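Side-chain contacts in toll-like receptor 13 (PDB 4Z0C), which recognises bacterial 23S ribosomal RNA as an innate immune receptor and signals through MYD88 and TRAF6 to activate NF-kappa-B and inflammatory cytokine secretion: residues A[5-10]-A[653-658]; A[72-77]-A[93-98]; A[256-259]-A[265-268]. All coordinates share one frame; numbering follows the deposited sequence.

Contact 1: A[5-10]-A[653-658]; sequences KCTQYE and LMFFDV. With nucleotides of chain C.
The two ends of the leucine-rich-repeat ring meet where Phe655, on the last strand of the solenoid, lies against Glu10, at the end of the segment that carries the first strand. Glu10 CB sits almost exactly over the middle of the Phe655 ring, 3.9 Å from its centroid and 3° off the normal, a CH-pi contact. The chain of Glu10 then runs out past the CE1-CZ side of the ring, the carboxylate plane 36° from the ring plane, with OE2 3.6 Å from Phe655 CE1. At the ring's edge, near its plane, Gln8 O lies 3.5 Å from Phe655 CE2. The same carbonyl takes a hydrogen bond from Thr7 OG1 (3.0 Å to Gln8 O). Phe655 reaches over with CG anti to N (chi1 -168°).

Tyr9 turns the other way, toward the RNA: adenine A6 of chain C covers one face of its ring, with C5 of the base 3.4 Å above the plane. Glu10 also lies beside the ribose of A6, its CD 3.7 Å from C5'. A glutamate suits this place because its methylene carbon packs on the phenyl face while OE1 forms a salt bridge with Arg609. Asp657 is likewise paired with Arg635, probably offsetting the two carboxylates' proximity.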
loop_
_atom_site.group_PDB
_atom_site.type_symbol
_atom_site.label_atom_id
_atom_site.label_comp_id
_atom_site.label_asym_id
_atom_site.label_seq_id
_atom_site.Cartn_x
_atom_site.Cartn_y
_atom_site.Cartn_z
ATOM N N LYS A 5 -21.359 -29.622 -6.397
ATOM C CA LYS A 5 -20.495 -28.765 -7.207
ATOM C C LYS A 5 -20.961 -27.311 -7.286
ATOM O O LYS A 5 -20.170 -26.425 -7.579
ATOM C CB LYS A 5 -20.381 -29.334 -8.619
ATOM C CG LYS A 5 -18.978 -29.737 -9.007
ATOM C CD LYS A 5 -18.616 -31.102 -8.482
ATOM C CE LYS A 5 -17.302 -31.563 -9.084
ATOM N NZ LYS A 5 -16.820 -32.829 -8.466
ATOM N N CYS A 6 -22.230 -27.070 -6.976
ATOM C CA CYS A 6 -22.877 -25.778 -7.183
ATOM C C CYS A 6 -23.351 -25.179 -5.871
ATOM O O CYS A 6 -23.583 -25.900 -4.898
ATOM C CB CYS A 6 -24.128 -25.961 -8.071
ATOM S SG CYS A 6 -23.867 -26.615 -9.738
ATOM N N THR A 7 -23.582 -23.872 -5.853
ATOM C CA THR A 7 -24.199 -23.262 -4.678
ATOM C C THR A 7 -25.296 -22.309 -5.081
ATOM O O THR A 7 -25.300 -21.785 -6.189
ATOM C CB THR A 7 -23.168 -22.493 -3.775
ATOM O OG1 THR A 7 -23.855 -21.893 -2.669
ATOM C CG2 THR A 7 -22.440 -21.389 -4.557
ATOM N N GLN A 8 -26.245 -22.096 -4.182
ATOM C CA GLN A 8 -27.205 -21.023 -4.386
ATOM C C GLN A 8 -26.581 -19.670 -4.047
ATOM O O GLN A 8 -25.630 -19.580 -3.270
ATOM C CB GLN A 8 -28.490 -21.256 -3.581
ATOM C CG GLN A 8 -29.423 -22.306 -4.224
ATOM C CD GLN A 8 -30.661 -22.616 -3.394
ATOM O OE1 GLN A 8 -31.556 -23.302 -3.858
ATOM N NE2 GLN A 8 -30.707 -22.114 -2.158
ATOM N N TYR A 9 -27.103 -18.636 -4.684
ATOM C CA TYR A 9 -26.751 -17.259 -4.386
ATOM C C TYR A 9 -27.420 -16.844 -3.080
ATOM O O TYR A 9 -28.590 -17.084 -2.864
ATOM C CB TYR A 9 -27.199 -16.365 -5.551
ATOM C CG TYR A 9 -27.115 -14.876 -5.323
ATOM C CD1 TYR A 9 -25.939 -14.269 -4.854
ATOM C CD2 TYR A 9 -28.203 -14.060 -5.619
ATOM C CE1 TYR A 9 -25.881 -12.893 -4.655
ATOM C CE2 TYR A 9 -28.144 -12.686 -5.443
ATOM C CZ TYR A 9 -26.989 -12.107 -4.970
ATOM O OH TYR A 9 -26.978 -10.735 -4.803
ATOM N N GLU A 10 -26.666 -16.182 -2.228
ATOM C CA GLU A 10 -27.098 -15.882 -0.875
ATOM C C GLU A 10 -28.391 -15.049 -0.807
ATOM O O GLU A 10 -29.162 -15.178 0.141
ATOM C CB GLU A 10 -25.922 -15.200 -0.133
ATOM C CG GLU A 10 -24.630 -15.203 -0.997
ATOM C CD GLU A 10 -23.337 -15.123 -0.193
ATOM O OE1 GLU A 10 -23.226 -14.263 0.711
ATOM O OE2 GLU A 10 -22.408 -15.910 -0.487
ATOM N N LEU A 653 -31.944 -17.671 10.117
ATOM C CA LEU A 653 -30.863 -18.191 9.283
ATOM C C LEU A 653 -31.379 -18.814 7.991
ATOM O O LEU A 653 -32.342 -19.571 8.018
ATOM C CB LEU A 653 -30.037 -19.211 10.074
ATOM C CG LEU A 653 -28.734 -19.626 9.400
ATOM C CD1 LEU A 653 -27.740 -18.458 9.378
ATOM C CD2 LEU A 653 -28.141 -20.846 10.071
ATOM N N MET A 654 -30.747 -18.498 6.862
ATOM C CA MET A 654 -31.095 -19.147 5.581
ATOM C C MET A 654 -29.916 -19.428 4.655
ATOM O O MET A 654 -30.076 -20.079 3.638
ATOM C CB MET A 654 -32.210 -18.409 4.837
ATOM C CG MET A 654 -32.053 -16.925 4.665
ATOM S SD MET A 654 -33.660 -16.223 4.200
ATOM C CE MET A 654 -34.719 -16.822 5.524
ATOM N N PHE A 655 -28.728 -18.995 5.061
ATOM C CA PHE A 655 -27.498 -19.273 4.349
ATOM C C PHE A 655 -26.395 -19.341 5.400
ATOM O O PHE A 655 -26.153 -18.365 6.101
ATOM C CB PHE A 655 -27.218 -18.143 3.364
ATOM C CG PHE A 655 -26.126 -18.442 2.372
ATOM C CD1 PHE A 655 -24.809 -18.099 2.646
ATOM C CD2 PHE A 655 -26.421 -19.028 1.151
ATOM C CE1 PHE A 655 -23.805 -18.355 1.721
ATOM C CE2 PHE A 655 -25.422 -19.287 0.222
ATOM C CZ PHE A 655 -24.119 -18.949 0.502
ATOM N N PHE A 656 -25.746 -20.497 5.518
ATOM C CA PHE A 656 -24.719 -20.741 6.532
ATOM C C PHE A 656 -23.566 -21.436 5.851
ATOM O O PHE A 656 -23.711 -22.565 5.369
ATOM C CB PHE A 656 -25.265 -21.602 7.670
ATOM C CG PHE A 656 -24.223 -22.028 8.673
ATOM C CD1 PHE A 656 -23.736 -21.130 9.613
ATOM C CD2 PHE A 656 -23.756 -23.340 8.696
ATOM C CE1 PHE A 656 -22.783 -21.518 10.558
ATOM C CE2 PHE A 656 -22.807 -23.734 9.627
ATOM C CZ PHE A 656 -22.317 -22.817 10.563
ATOM N N ASP A 657 -22.433 -20.742 5.786
ATOM C CA ASP A 657 -21.362 -21.124 4.882
ATOM C C ASP A 657 -20.177 -21.577 5.684
ATOM O O ASP A 657 -19.547 -20.783 6.390
ATOM C CB ASP A 657 -20.979 -19.931 4.008
ATOM C CG ASP A 657 -20.029 -20.304 2.892
ATOM O OD1 ASP A 657 -19.355 -21.356 2.992
ATOM O OD2 ASP A 657 -19.943 -19.526 1.924
ATOM N N VAL A 658 -19.862 -22.859 5.556
ATOM C CA VAL A 658 -18.769 -23.450 6.312
ATOM C C VAL A 658 -17.887 -24.266 5.359
ATOM O O VAL A 658 -17.167 -25.190 5.745
ATOM C CB VAL A 658 -19.326 -24.248 7.518
ATOM C CG1 VAL A 658 -19.951 -25.567 7.063
ATOM C CG2 VAL A 658 -18.267 -24.439 8.582
ATOM P P A C 6 -21.843 -10.564 -2.797
ATOM O OP1 A C 6 -22.092 -9.384 -3.667
ATOM O OP2 A C 6 -22.467 -10.539 -1.460
ATOM O "O5'" A C 6 -22.258 -11.866 -3.609
ATOM C "C5'" A C 6 -22.059 -13.182 -3.080
ATOM C "C4'" A C 6 -21.740 -14.175 -4.176
ATOM O "O4'" A C 6 -22.838 -14.207 -5.137
ATOM C "C3'" A C 6 -20.494 -13.858 -4.989
ATOM O "O3'" A C 6 -19.954 -15.084 -5.470
ATOM C "C2'" A C 6 -21.058 -13.057 -6.165
ATOM O "O2'" A C 6 -20.244 -13.052 -7.316
ATOM C "C1'" A C 6 -22.380 -13.778 -6.419
ATOM N N9 A C 6 -23.446 -12.941 -6.971
ATOM C C8 A C 6 -23.690 -11.601 -6.749
ATOM N N7 A C 6 -24.786 -11.159 -7.344
ATOM C C5 A C 6 -25.313 -12.279 -7.976
ATOM C C6 A C 6 -26.471 -12.481 -8.757
ATOM N N6 A C 6 -27.341 -11.517 -9.051
ATOM N N1 A C 6 -26.710 -13.724 -9.233
ATOM C C2 A C 6 -25.839 -14.697 -8.926
ATOM N N3 A C 6 -24.718 -14.636 -8.207
ATOM C C4 A C 6 -24.507 -13.386 -7.749
#

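Contact 2: A[72-77]-A[93-98]. With NAG (2-acetamido-2-deoxy-beta-D-glucopyranose), chain L.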
loop_
_atom_site.group_PDB
_atom_site.type_symbol
_atom_site.label_atom_id
_atom_site.label_comp_id
_atom_site.label_asym_id
_atom_site.label_seq_id
_atom_site.Cartn_x
_atom_site.Cartn_y
_atom_site.Cartn_z
ATOM N N TRP A 72 -17.627 -28.474 -27.634
ATOM C CA TRP A 72 -17.444 -28.559 -29.076
ATOM C C TRP A 72 -18.558 -29.384 -29.704
ATOM O O TRP A 72 -18.639 -29.513 -30.928
ATOM C CB TRP A 72 -16.088 -29.181 -29.402
ATOM C CG TRP A 72 -15.980 -30.599 -28.969
ATOM C CD1 TRP A 72 -15.579 -31.048 -27.756
ATOM C CD2 TRP A 72 -16.266 -31.762 -29.756
ATOM N NE1 TRP A 72 -15.600 -32.420 -27.730
ATOM C CE2 TRP A 72 -16.018 -32.882 -28.948
ATOM C CE3 TRP A 72 -16.708 -31.961 -31.067
ATOM C CZ2 TRP A 72 -16.197 -34.183 -29.402
ATOM C CZ3 TRP A 72 -16.889 -33.258 -31.516
ATOM C CH2 TRP A 72 -16.633 -34.350 -30.687
ATOM N N LYS A 73 -19.419 -29.940 -28.859
ATOM C CA LYS A 73 -20.441 -30.868 -29.331
ATOM C C LYS A 73 -21.727 -30.699 -28.542
ATOM O O LYS A 73 -21.781 -30.999 -27.357
ATOM C CB LYS A 73 -19.930 -32.302 -29.220
ATOM C CG LYS A 73 -20.885 -33.378 -29.707
ATOM C CD LYS A 73 -20.135 -34.701 -29.776
ATOM C CE LYS A 73 -21.039 -35.867 -30.097
ATOM N NZ LYS A 73 -21.877 -36.221 -28.920
ATOM N N ILE A 74 -22.760 -30.201 -29.214
ATOM C CA ILE A 74 -24.058 -29.990 -28.594
ATOM C C ILE A 74 -25.052 -30.861 -29.345
ATOM O O ILE A 74 -25.424 -30.540 -30.489
ATOM C CB ILE A 74 -24.505 -28.514 -28.703
ATOM C CG1 ILE A 74 -23.359 -27.574 -28.308
ATOM C CG2 ILE A 74 -25.775 -28.265 -27.864
ATOM C CD1 ILE A 74 -23.794 -26.156 -27.970
ATOM N N ASP A 75 -25.479 -31.955 -28.711
ATOM C CA ASP A 75 -26.356 -32.904 -29.372
ATOM C C ASP A 75 -27.725 -32.302 -29.637
ATOM O O ASP A 75 -28.210 -31.474 -28.865
ATOM C CB ASP A 75 -26.547 -34.163 -28.526
ATOM C CG ASP A 75 -25.269 -34.947 -28.340
ATOM O OD1 ASP A 75 -24.394 -34.895 -29.230
ATOM O OD2 ASP A 75 -25.164 -35.650 -27.302
ATOM N N GLU A 76 -28.343 -32.743 -30.726
ATOM C CA GLU A 76 -29.756 -32.473 -30.991
ATOM C C GLU A 76 -30.584 -32.899 -29.774
ATOM O O GLU A 76 -30.382 -33.979 -29.222
ATOM C CB GLU A 76 -30.211 -33.239 -32.233
ATOM C CG GLU A 76 -30.944 -32.399 -33.264
ATOM C CD GLU A 76 -32.476 -32.529 -33.209
ATOM O OE1 GLU A 76 -33.014 -33.215 -32.303
ATOM O OE2 GLU A 76 -33.142 -31.935 -34.094
ATOM N N GLY A 77 -31.472 -32.020 -29.325
ATOM C CA GLY A 77 -32.253 -32.270 -28.126
ATOM C C GLY A 77 -31.672 -31.626 -26.865
ATOM O O GLY A 77 -32.379 -31.492 -25.861
ATOM N N ASN A 93 -15.901 -21.177 -26.145
ATOM C CA ASN A 93 -15.871 -22.633 -26.113
ATOM C C ASN A 93 -15.105 -23.159 -27.314
ATOM O O ASN A 93 -14.283 -22.457 -27.870
ATOM C CB ASN A 93 -17.288 -23.205 -26.098
ATOM C CG ASN A 93 -17.927 -23.133 -24.731
ATOM O OD1 ASN A 93 -17.650 -23.964 -23.872
ATOM N ND2 ASN A 93 -18.809 -22.160 -24.529
ATOM N N LYS A 94 -15.398 -24.380 -27.739
ATOM C CA LYS A 94 -14.664 -24.976 -28.847
ATOM C C LYS A 94 -15.580 -25.322 -30.027
ATOM O O LYS A 94 -15.357 -26.305 -30.735
ATOM C CB LYS A 94 -13.898 -26.212 -28.361
ATOM C CG LYS A 94 -12.819 -25.884 -27.340
ATOM C CD LYS A 94 -11.605 -25.306 -28.042
ATOM C CE LYS A 94 -10.893 -24.241 -27.202
ATOM N NZ LYS A 94 -10.046 -24.809 -26.117
ATOM N N ILE A 95 -16.606 -24.501 -30.236
ATOM C CA ILE A 95 -17.609 -24.766 -31.270
ATOM C C ILE A 95 -17.122 -24.378 -32.664
ATOM O O ILE A 95 -16.811 -23.211 -32.906
ATOM C CB ILE A 95 -18.933 -24.028 -30.960
ATOM C CG1 ILE A 95 -19.439 -24.411 -29.561
ATOM C CG2 ILE A 95 -19.989 -24.318 -32.034
ATOM C CD1 ILE A 95 -20.629 -23.593 -29.091
ATOM N N GLN A 96 -17.064 -25.343 -33.581
ATOM C CA GLN A 96 -16.589 -25.069 -34.953
ATOM C C GLN A 96 -17.688 -24.973 -35.996
ATOM O O GLN A 96 -17.537 -24.290 -37.001
ATOM C CB GLN A 96 -15.561 -26.105 -35.411
ATOM C CG GLN A 96 -14.265 -26.093 -34.620
ATOM C CD GLN A 96 -13.337 -27.214 -35.028
ATOM O OE1 GLN A 96 -12.940 -27.316 -36.194
ATOM N NE2 GLN A 96 -12.953 -28.043 -34.065
ATOM N N SER A 97 -18.786 -25.675 -35.777
ATOM C CA SER A 97 -19.931 -25.556 -36.663
ATOM C C SER A 97 -21.162 -25.648 -35.796
ATOM O O SER A 97 -21.132 -26.277 -34.743
ATOM C CB SER A 97 -19.921 -26.651 -37.729
ATOM O OG SER A 97 -19.632 -27.917 -37.164
ATOM N N VAL A 98 -22.243 -25.012 -36.227
ATOM C CA VAL A 98 -23.466 -25.020 -35.441
ATOM C C VAL A 98 -24.549 -25.866 -36.113
ATOM O O VAL A 98 -24.954 -25.614 -37.243
ATOM C CB VAL A 98 -23.960 -23.588 -35.178
ATOM C CG1 VAL A 98 -25.173 -23.604 -34.286
ATOM C CG2 VAL A 98 -22.852 -22.775 -34.521
HETATM C C1 NAG L . -22.032 -30.401 -35.557
HETATM C C2 NAG L . -21.176 -30.414 -34.284
HETATM C C3 NAG L . -19.716 -30.779 -34.541
HETATM C C4 NAG L . -19.567 -31.948 -35.512
HETATM C C5 NAG L . -20.501 -31.795 -36.712
HETATM C C6 NAG L . -20.459 -33.015 -37.635
HETATM C C7 NAG L . -21.722 -28.983 -32.393
HETATM C C8 NAG L . -21.232 -27.799 -31.614
HETATM N N2 NAG L . -21.233 -29.128 -33.619
HETATM O O3 NAG L . -19.116 -31.114 -33.310
HETATM O O4 NAG L . -18.229 -31.988 -35.963
HETATM O O5 NAG L . -21.830 -31.596 -36.278
HETATM O O6 NAG L . -21.212 -34.082 -37.094
HETATM O O7 NAG L . -22.533 -29.755 -31.888
#
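Trp72 and Lys94 touch through the roots of their side chains, CB to CB at 3.8 Å, and then diverge. Trp72 CB rests closest on the backbone of the other segment, 3.3 Å from Lys94 O, and the same carbonyl receives a weak CA-H...O contact from Trp72. The indole is carried away from Lys94 because CG stands between the backbone N and the carbonyl carbon (chi1 65°). It folds back over the neighbouring residue of its own segment, where Lys73 CB lies 3.6 Å above the ring plane. Only CB of Lys94 packs on Trp72; the rest of its bent chain leads away.

On the inner side, Ile74 and Ile95 approach each other with their terminal methyls, CD1 to CD1 at 4.2 Å. Apolar side chains suit this buried place, and the long CG1-CD1 arm of each isoleucine reaches across to the other; Ile74 also packs on Leu50 and Leu90 of neighbouring coils.

An N-acetylglucosamine, probably the one linked to Asn99, fills the angle between the segments and joins them through backbone atoms. Ile74 N donates to the acetamido oxygen O7 over 2.7 Å, nearly straight at 172°. The sugar O3 donates to Trp72 O at 2.9 Å and lies obliquely by the indole. From the other segment, Ser97 O accepts from the sugar N2 at 3.1 Å, bent to 151°. The acetamido methyl C8 reaches into the hydrophobic side, 3.7 Å from Ile95 CG2.

Nearby, Asn93 OD1 accepts from Ile71 N while its ND2 bonds to Leu90 O, as expected of the asparagine ladder that satisfies buried backbone groups between coils. Buried aliphatic residues that stack from coil to coil, with an asparagine bonded to backbone groups, are typical of successive leucine-rich repeats, here LRR 2 and LRR 3.

Contact 3: A[256-259]-A[265-268]; sequences LSNW and HLDM. With NAG (2-acetamido-2-deoxy-beta-D-glucopyranose), chain O.
Apolar packing carries this contact, and Leu266 supplies most of it. Its isobutyl group points at the other segment with its two methyls going to different partners. CD1 meets the root of Leu256, 4.3 Å from Leu256 CB, and lies 3.7 Å from Leu256 O. CD2 faces the amide of Asn258, 4.2 Å from OD1. The branch point is thrown forward because CG stands anti to the carbonyl carbon (chi1 -69°). Leucine fits well here: its forked end sends one methyl to Leu256 and the other to the amide oxygen of Asn258.

Polar bonds tie down Asn258. This residue is buried, and its ND2 is satisfied by two backbone carbonyls, Lys288 O of the next coil and Gly264 O just before His265. An amide nitrogen with two hydrogens is well matched to two acceptors, and the pair probably fixes the rotation of the side chain and sets OD1 toward Leu266.

Carbohydrate contact is made by His265. Its backbone N donates to O6 of an N-acetylglucosamine at 2.9 Å, close to straight at 171°, and that O6 also hovers 3.3 Å above one face of the imidazole, displaced toward the rim. The sugar is probably the one linked to Asn289 of the next coil, so it spans two coils.

Leu256, which follows strand 253-255, occupies an inward leucine position of the repeat. Both segments lie in LRR 10: the loop that leaves the strand returns to place Leu266 beside Leu256, as in the coils of a leucine-rich-repeat solenoid.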
loop_
_atom_site.group_PDB
_atom_site.type_symbol
_atom_site.label_atom_id
_atom_site.label_comp_id
_atom_site.label_asym_id
_atom_site.label_seq_id
_atom_site.Cartn_x
_atom_site.Cartn_y
_atom_site.Cartn_z
ATOM N N LEU A 256 -15.731 8.691 -38.956
ATOM C CA LEU A 256 -14.760 8.691 -40.044
ATOM C C LEU A 256 -13.290 8.638 -39.584
ATOM O O LEU A 256 -12.387 9.071 -40.315
ATOM C CB LEU A 256 -14.983 9.926 -40.936
ATOM C CG LEU A 256 -16.231 9.907 -41.827
ATOM C CD1 LEU A 256 -16.402 11.226 -42.539
ATOM C CD2 LEU A 256 -16.115 8.775 -42.828
ATOM N N SER A 257 -13.049 8.134 -38.377
ATOM C CA SER A 257 -11.689 8.103 -37.813
ATOM C C SER A 257 -10.713 7.220 -38.595
ATOM O O SER A 257 -11.104 6.226 -39.194
ATOM C CB SER A 257 -11.748 7.605 -36.366
ATOM O OG SER A 257 -12.715 8.323 -35.608
ATOM N N ASN A 258 -9.433 7.561 -38.562
ATOM C CA ASN A 258 -8.417 6.700 -39.163
ATOM C C ASN A 258 -8.205 5.462 -38.301
ATOM O O ASN A 258 -8.591 5.452 -37.133
ATOM C CB ASN A 258 -7.084 7.441 -39.264
ATOM C CG ASN A 258 -7.119 8.562 -40.262
ATOM O OD1 ASN A 258 -7.862 8.513 -41.243
ATOM N ND2 ASN A 258 -6.317 9.597 -40.015
ATOM N N TRP A 259 -7.533 4.449 -38.846
ATOM C CA TRP A 259 -7.087 3.336 -38.018
ATOM C C TRP A 259 -5.892 3.777 -37.172
ATOM O O TRP A 259 -5.897 3.604 -35.951
ATOM C CB TRP A 259 -6.691 2.126 -38.859
ATOM C CG TRP A 259 -6.522 0.885 -38.030
ATOM C CD1 TRP A 259 -5.949 0.788 -36.793
ATOM C CD2 TRP A 259 -6.987 -0.431 -38.358
ATOM N NE1 TRP A 259 -6.005 -0.505 -36.342
ATOM C CE2 TRP A 259 -6.639 -1.277 -37.282
ATOM C CE3 TRP A 259 -7.654 -0.983 -39.464
ATOM C CZ2 TRP A 259 -6.935 -2.646 -37.277
ATOM C CZ3 TRP A 259 -7.944 -2.342 -39.459
ATOM C CH2 TRP A 259 -7.585 -3.158 -38.373
ATOM N N HIS A 265 -4.208 13.284 -42.529
ATOM C CA HIS A 265 -5.422 14.088 -42.591
ATOM C C HIS A 265 -6.324 13.655 -43.744
ATOM O O HIS A 265 -5.844 13.171 -44.771
ATOM C CB HIS A 265 -5.073 15.569 -42.771
ATOM C CG HIS A 265 -4.124 16.106 -41.745
ATOM N ND1 HIS A 265 -3.771 15.406 -40.610
ATOM C CD2 HIS A 265 -3.444 17.275 -41.696
ATOM C CE1 HIS A 265 -2.922 16.126 -39.900
ATOM N NE2 HIS A 265 -2.707 17.265 -40.535
ATOM N N LEU A 266 -7.629 13.822 -43.558
ATOM C CA LEU A 266 -8.597 13.608 -44.631
ATOM C C LEU A 266 -8.717 14.899 -45.436
ATOM O O LEU A 266 -8.501 15.987 -44.902
ATOM C CB LEU A 266 -9.963 13.215 -44.057
ATOM C CG LEU A 266 -10.147 11.848 -43.389
ATOM C CD1 LEU A 266 -11.609 11.615 -42.903
ATOM C CD2 LEU A 266 -9.703 10.720 -44.321
ATOM N N ASP A 267 -9.080 14.777 -46.708
ATOM C CA ASP A 267 -9.316 15.934 -47.563
ATOM C C ASP A 267 -10.632 16.587 -47.156
ATOM O O ASP A 267 -11.694 16.071 -47.485
ATOM C CB ASP A 267 -9.401 15.465 -49.022
ATOM C CG ASP A 267 -9.389 16.617 -50.019
ATOM O OD1 ASP A 267 -10.033 17.658 -49.741
ATOM O OD2 ASP A 267 -8.748 16.466 -51.094
ATOM N N MET A 268 -10.576 17.724 -46.462
ATOM C CA MET A 268 -11.809 18.362 -45.981
ATOM C C MET A 268 -12.788 18.729 -47.082
ATOM O O MET A 268 -13.989 18.838 -46.833
ATOM C CB MET A 268 -11.521 19.604 -45.131
ATOM C CG MET A 268 -11.189 19.325 -43.682
ATOM S SD MET A 268 -12.344 18.191 -42.893
ATOM C CE MET A 268 -11.329 16.712 -42.957
HETATM C C1 NAG O . 0.058 13.983 -39.342
HETATM C C2 NAG O . 1.013 12.826 -39.147
HETATM C C3 NAG O . 2.233 13.205 -39.967
HETATM C C4 NAG O . 1.808 13.409 -41.436
HETATM C C5 NAG O . 0.420 14.076 -41.608
HETATM C C6 NAG O . -0.250 13.739 -42.937
HETATM C C7 NAG O . 1.398 11.409 -37.199
HETATM C C8 NAG O . 1.427 11.349 -35.707
HETATM N N2 NAG O . 1.262 12.614 -37.733
HETATM O O3 NAG O . 3.214 12.203 -39.818
HETATM O O4 NAG O . 2.788 14.193 -42.098
HETATM O O5 NAG O . -0.516 13.741 -40.595
HETATM O O6 NAG O . -1.526 14.342 -42.957
HETATM O O7 NAG O . 1.516 10.382 -37.854
#

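All three contacts belong to the ring-shaped leucine-rich-repeat ectodomain, but they work at different scales. Contact 1 joins residues more than 640 positions apart and brings the first and last strands together beside the RNA. Contact 2 links two successive repeats, and contact 3 lies within a single one. The centres of contacts 1 and 2 are about 32 Å apart, with nearest atoms about 16 Å apart. Contact 3 sits across the chain's centre from contact 1, their centres about 56 Å apart. RNA touches contact 1 directly, whereas its nearest atoms are about 8 Å from contact 2 and about 15 Å from contact 3; both of those meet N-acetylglucosamine instead.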